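4-hydroxythreonine-4-phosphate dehydrogenase (Legionella pneumophila subsp. pneumophila, PDB 6XMY) probably catalyses the NAD(P)-dependent oxidation of 4-phosphooxy-L-threonine, a step on the route to pyridoxine 5'-phosphate, with the help of a divalent metal ion. Local coordinates at residues D42-E52 / V77-S88. Sequence-based numbering, arbitrary orientation. Where two conformers were deposited one is given.
Sequences DLSLLEARASE and VWPVPCAAPVIS. With EDO (1,2-ethanediol), chain E; EDO (1,2-ethanediol), chain F.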
loop_
_atom_site.group_PDB
_atom_site.type_symbol
_atom_site.label_atom_id
_atom_site.label_comp_id
_atom_site.label_asym_id
_atom_site.label_seq_id
_atom_site.Cartn_x
_atom_site.Cartn_y
_atom_site.Cartn_z
ATOM N N ASP A 42 19.764 0.265 5.233
ATOM C CA ASP A 42 21.189 0.442 5.476
ATOM C C ASP A 42 21.382 1.149 6.813
ATOM O O ASP A 42 20.845 2.237 7.034
ATOM C CB ASP A 42 21.778 1.225 4.303
ATOM C CG ASP A 42 23.256 1.496 4.444
ATOM O OD1 ASP A 42 23.654 2.077 5.463
ATOM O OD2 ASP A 42 24.016 1.149 3.520
ATOM N N LEU A 43 22.133 0.522 7.723
ATOM C CA LEU A 43 22.260 1.080 9.065
ATOM C C LEU A 43 23.022 2.405 9.054
ATOM O O LEU A 43 22.645 3.348 9.759
ATOM C CB LEU A 43 22.927 0.064 9.997
ATOM C CG LEU A 43 23.168 0.519 11.433
ATOM C CD1 LEU A 43 21.856 0.887 12.114
ATOM C CD2 LEU A 43 23.883 -0.577 12.206
ATOM N N SER A 44 24.099 2.498 8.272
ATOM C CA SER A 44 24.833 3.757 8.162
ATOM C C SER A 44 23.940 4.868 7.634
ATOM O O SER A 44 24.037 6.024 8.073
ATOM C CB SER A 44 26.027 3.582 7.231
ATOM O OG SER A 44 26.951 2.657 7.762
ATOM N N LEU A 45 23.073 4.536 6.672
ATOM C CA LEU A 45 22.124 5.507 6.142
ATOM C C LEU A 45 21.177 5.988 7.229
ATOM O O LEU A 45 20.939 7.188 7.377
ATOM C CB LEU A 45 21.331 4.873 5.001
ATOM C CG LEU A 45 19.999 5.551 4.678
ATOM C CD1 LEU A 45 20.233 6.925 4.028
ATOM C CD2 LEU A 45 19.193 4.666 3.770
ATOM N N LEU A 46 20.608 5.057 7.993
ATOM C CA LEU A 46 19.682 5.446 9.051
ATOM C C LEU A 46 20.373 6.307 10.104
ATOM O O LEU A 46 19.813 7.311 10.561
ATOM C CB LEU A 46 19.034 4.199 9.662
ATOM C CG LEU A 46 18.070 3.493 8.709
ATOM C CD1 LEU A 46 17.747 2.076 9.180
ATOM C CD2 LEU A 46 16.786 4.303 8.583
ATOM N N GLU A 47 21.603 5.945 10.483
ATOM C CA GLU A 47 22.344 6.749 11.448
ATOM C C GLU A 47 22.632 8.139 10.900
ATOM O O GLU A 47 22.487 9.134 11.617
ATOM C CB GLU A 47 23.650 6.051 11.848
ATOM C CG GLU A 47 23.417 4.791 12.686
ATOM C CD GLU A 47 24.644 3.893 12.817
ATOM O OE1 GLU A 47 25.601 4.049 12.037
ATOM O OE2 GLU A 47 24.628 3.005 13.694
ATOM N N ALA A 48 23.039 8.222 9.630
ATOM C CA ALA A 48 23.381 9.517 9.042
ATOM C C ALA A 48 22.142 10.381 8.859
ATOM O O ALA A 48 22.190 11.597 9.073
ATOM C CB ALA A 48 24.096 9.324 7.704
ATOM N N ARG A 49 21.022 9.773 8.459
ATOM C CA ARG A 49 19.785 10.533 8.314
ATOM C C ARG A 49 19.296 11.040 9.667
ATOM O O ARG A 49 18.839 12.183 9.775
ATOM C CB ARG A 49 18.734 9.681 7.598
ATOM C CG ARG A 49 17.442 10.421 7.203
ATOM C CD ARG A 49 17.676 11.516 6.137
ATOM N NE ARG A 49 18.367 11.015 4.950
ATOM C CZ ARG A 49 17.780 10.419 3.914
ATOM N NH1 ARG A 49 16.458 10.228 3.903
ATOM N NH2 ARG A 49 18.521 9.998 2.888
ATOM N N ALA A 50 19.429 10.224 10.722
ATOM C CA ALA A 50 19.072 10.680 12.063
ATOM C C ALA A 50 19.918 11.882 12.472
ATOM O O ALA A 50 19.410 12.856 13.046
ATOM C CB ALA A 50 19.227 9.527 13.063
ATOM N N SER A 51 21.216 11.831 12.185
ATOM C CA SER A 51 22.076 12.973 12.475
ATOM C C SER A 51 21.640 14.208 11.696
ATOM O O SER A 51 21.600 15.312 12.248
ATOM C CB SER A 51 23.530 12.626 12.164
ATOM O OG SER A 51 24.022 11.672 13.086
ATOM N N GLU A 52 21.315 14.042 10.410
ATOM C CA GLU A 52 20.876 15.183 9.614
ATOM C C GLU A 52 19.597 15.788 10.181
ATOM O O GLU A 52 19.406 17.013 10.125
ATOM C CB GLU A 52 20.671 14.751 8.160
ATOM C CG GLU A 52 20.334 15.917 7.232
ATOM C CD GLU A 52 20.121 15.503 5.779
ATOM O OE1 GLU A 52 20.118 14.293 5.483
ATOM O OE2 GLU A 52 19.956 16.401 4.930
ATOM N N VAL A 77 17.169 -2.577 13.611
ATOM C CA VAL A 77 17.420 -2.571 12.178
ATOM C C VAL A 77 17.927 -3.938 11.754
ATOM O O VAL A 77 18.791 -4.522 12.423
ATOM C CB VAL A 77 18.458 -1.482 11.814
ATOM C CG1 VAL A 77 18.743 -1.472 10.308
ATOM C CG2 VAL A 77 18.013 -0.103 12.318
ATOM N N TRP A 78 17.400 -4.439 10.626
ATOM C CA TRP A 78 17.960 -5.554 9.872
ATOM C C TRP A 78 18.814 -4.929 8.774
ATOM O O TRP A 78 18.278 -4.469 7.761
ATOM C CB TRP A 78 16.846 -6.418 9.264
ATOM C CG TRP A 78 17.352 -7.629 8.508
ATOM C CD1 TRP A 78 18.198 -7.636 7.434
ATOM C CD2 TRP A 78 17.042 -9.008 8.771
ATOM N NE1 TRP A 78 18.440 -8.921 7.018
ATOM C CE2 TRP A 78 17.748 -9.783 7.823
ATOM C CE3 TRP A 78 16.245 -9.665 9.720
ATOM C CZ2 TRP A 78 17.676 -11.181 7.793
ATOM C CZ3 TRP A 78 16.173 -11.064 9.691
ATOM C CH2 TRP A 78 16.883 -11.802 8.728
ATOM N N PRO A 79 20.131 -4.868 8.937
ATOM C CA PRO A 79 20.947 -4.098 7.994
ATOM C C PRO A 79 20.992 -4.724 6.608
ATOM O O PRO A 79 21.140 -5.938 6.445
ATOM C CB PRO A 79 22.334 -4.100 8.651
ATOM C CG PRO A 79 22.040 -4.314 10.117
ATOM C CD PRO A 79 20.920 -5.313 10.098
ATOM N N VAL A 80 20.859 -3.866 5.602
ATOM C CA VAL A 80 21.017 -4.225 4.195
ATOM C C VAL A 80 21.834 -3.098 3.579
ATOM O O VAL A 80 21.430 -1.939 3.678
ATOM C CB VAL A 80 19.661 -4.325 3.477
ATOM C CG1 VAL A 80 19.863 -4.754 2.030
ATOM C CG2 VAL A 80 18.712 -5.285 4.208
ATOM N N PRO A 81 22.966 -3.370 2.936
ATOM C CA PRO A 81 23.876 -2.278 2.545
ATOM C C PRO A 81 23.507 -1.650 1.205
ATOM O O PRO A 81 23.308 -2.349 0.210
ATOM C CB PRO A 81 25.238 -2.978 2.461
ATOM C CG PRO A 81 24.892 -4.415 2.100
ATOM C CD PRO A 81 23.573 -4.707 2.776
ATOM N N CYS A 82 23.456 -0.317 1.175
ATOM C CA CYS A 82 23.378 0.388 -0.099
ATOM C C CYS A 82 24.646 0.133 -0.905
ATOM O O CYS A 82 25.727 -0.071 -0.351
ATOM C CB CYS A 82 23.237 1.900 0.118
ATOM S SG CYS A 82 21.683 2.407 0.844
ATOM N N ALA A 83 24.507 0.124 -2.233
ATOM C CA ALA A 83 25.686 -0.007 -3.085
ATOM C C ALA A 83 26.568 1.234 -3.023
ATOM O O ALA A 83 27.798 1.130 -3.150
ATOM C CB ALA A 83 25.279 -0.286 -4.530
ATOM N N ALA A 84 25.969 2.404 -2.820
ATOM C CA ALA A 84 26.706 3.653 -2.733
ATOM C C ALA A 84 26.131 4.490 -1.603
ATOM O O ALA A 84 24.922 4.444 -1.341
ATOM C CB ALA A 84 26.634 4.453 -4.043
ATOM N N PRO A 85 26.972 5.262 -0.917
ATOM C CA PRO A 85 26.468 6.163 0.121
ATOM C C PRO A 85 25.426 7.109 -0.445
ATOM O O PRO A 85 25.495 7.530 -1.604
ATOM C CB PRO A 85 27.724 6.919 0.572
ATOM C CG PRO A 85 28.823 5.960 0.311
ATOM C CD PRO A 85 28.443 5.233 -0.953
ATOM N N VAL A 86 24.469 7.446 0.403
ATOM C CA VAL A 86 23.248 8.134 0.008
ATOM C C VAL A 86 23.400 9.623 0.281
ATOM O O VAL A 86 23.933 10.031 1.320
ATOM C CB VAL A 86 22.045 7.549 0.775
ATOM C CG1 VAL A 86 20.763 8.293 0.396
ATOM C CG2 VAL A 86 21.902 6.044 0.510
ATOM N N ILE A 87 22.905 10.438 -0.645
ATOM C CA ILE A 87 22.796 11.879 -0.465
ATOM C C ILE A 87 21.310 12.203 -0.462
ATOM O O ILE A 87 20.595 11.837 -1.401
ATOM C CB ILE A 87 23.536 12.628 -1.585
ATOM C CG1 ILE A 87 25.035 12.309 -1.519
ATOM C CG2 ILE A 87 23.288 14.133 -1.492
ATOM C CD1 ILE A 87 25.779 12.681 -2.781
ATOM N N SER A 88 20.838 12.853 0.602
ATOM C CA SER A 88 19.413 13.144 0.734
ATOM C C SER A 88 18.881 13.875 -0.488
ATOM O O SER A 88 19.461 14.872 -0.932
ATOM C CB SER A 88 19.168 13.993 1.977
ATOM O OG SER A 88 19.637 13.314 3.118
HETATM C C1 EDO E . 22.066 10.338 4.468
HETATM O O1 EDO E . 21.261 10.516 3.301
HETATM C C2 EDO E . 22.170 11.671 5.187
HETATM O O2 EDO E . 20.858 12.035 5.618
HETATM C C1 EDO F . 25.204 6.519 4.191
HETATM O O1 EDO F . 24.525 6.058 3.015
HETATM C C2 EDO F . 25.034 8.028 4.344
HETATM O O2 EDO F . 25.677 8.730 3.267
#
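Asp42 OD2 accepts the backbone N-H of Cys82 through its anti lone pair (2.8 Å, 164° at the hydrogen), joining the start of helix 43-52 to the loop after strand 74-79. Asp42 OD1, met from above the carboxylate plane, caps the helix by accepting Leu45 N at 2.8 Å. Asp is a good N-cap because its short side chain reaches forward to that amide; the carboxylate rotation (chi2 -56°) turns OD1 to the helix and OD2 to Cys82. Beside it, CB of Asp42 packs on SG of Cys82 at 3.7 Å. Branched aliphatic chains suit the side facing strand and loop: CD1 of Leu46 meets CG2 of Val77 tip to tip (3.8 Å), CD1 of Leu43 crosses the same methyl, and CD1 of Leu45 lies against CB of Val86 (3.8 Å). At the far end, in one of its two conformers, Ser88 OG donates to the syn lone pair of Glu52 OE1 (2.6 Å). Nearby, the Arg49 guanidinium has its main anchor in a salt bridge to Asp25. One carboxylate thus satisfies a helix N-H and a loop N-H at once, holding the two starts together, whereas the Glu52 end is tied to the loop only conditionally.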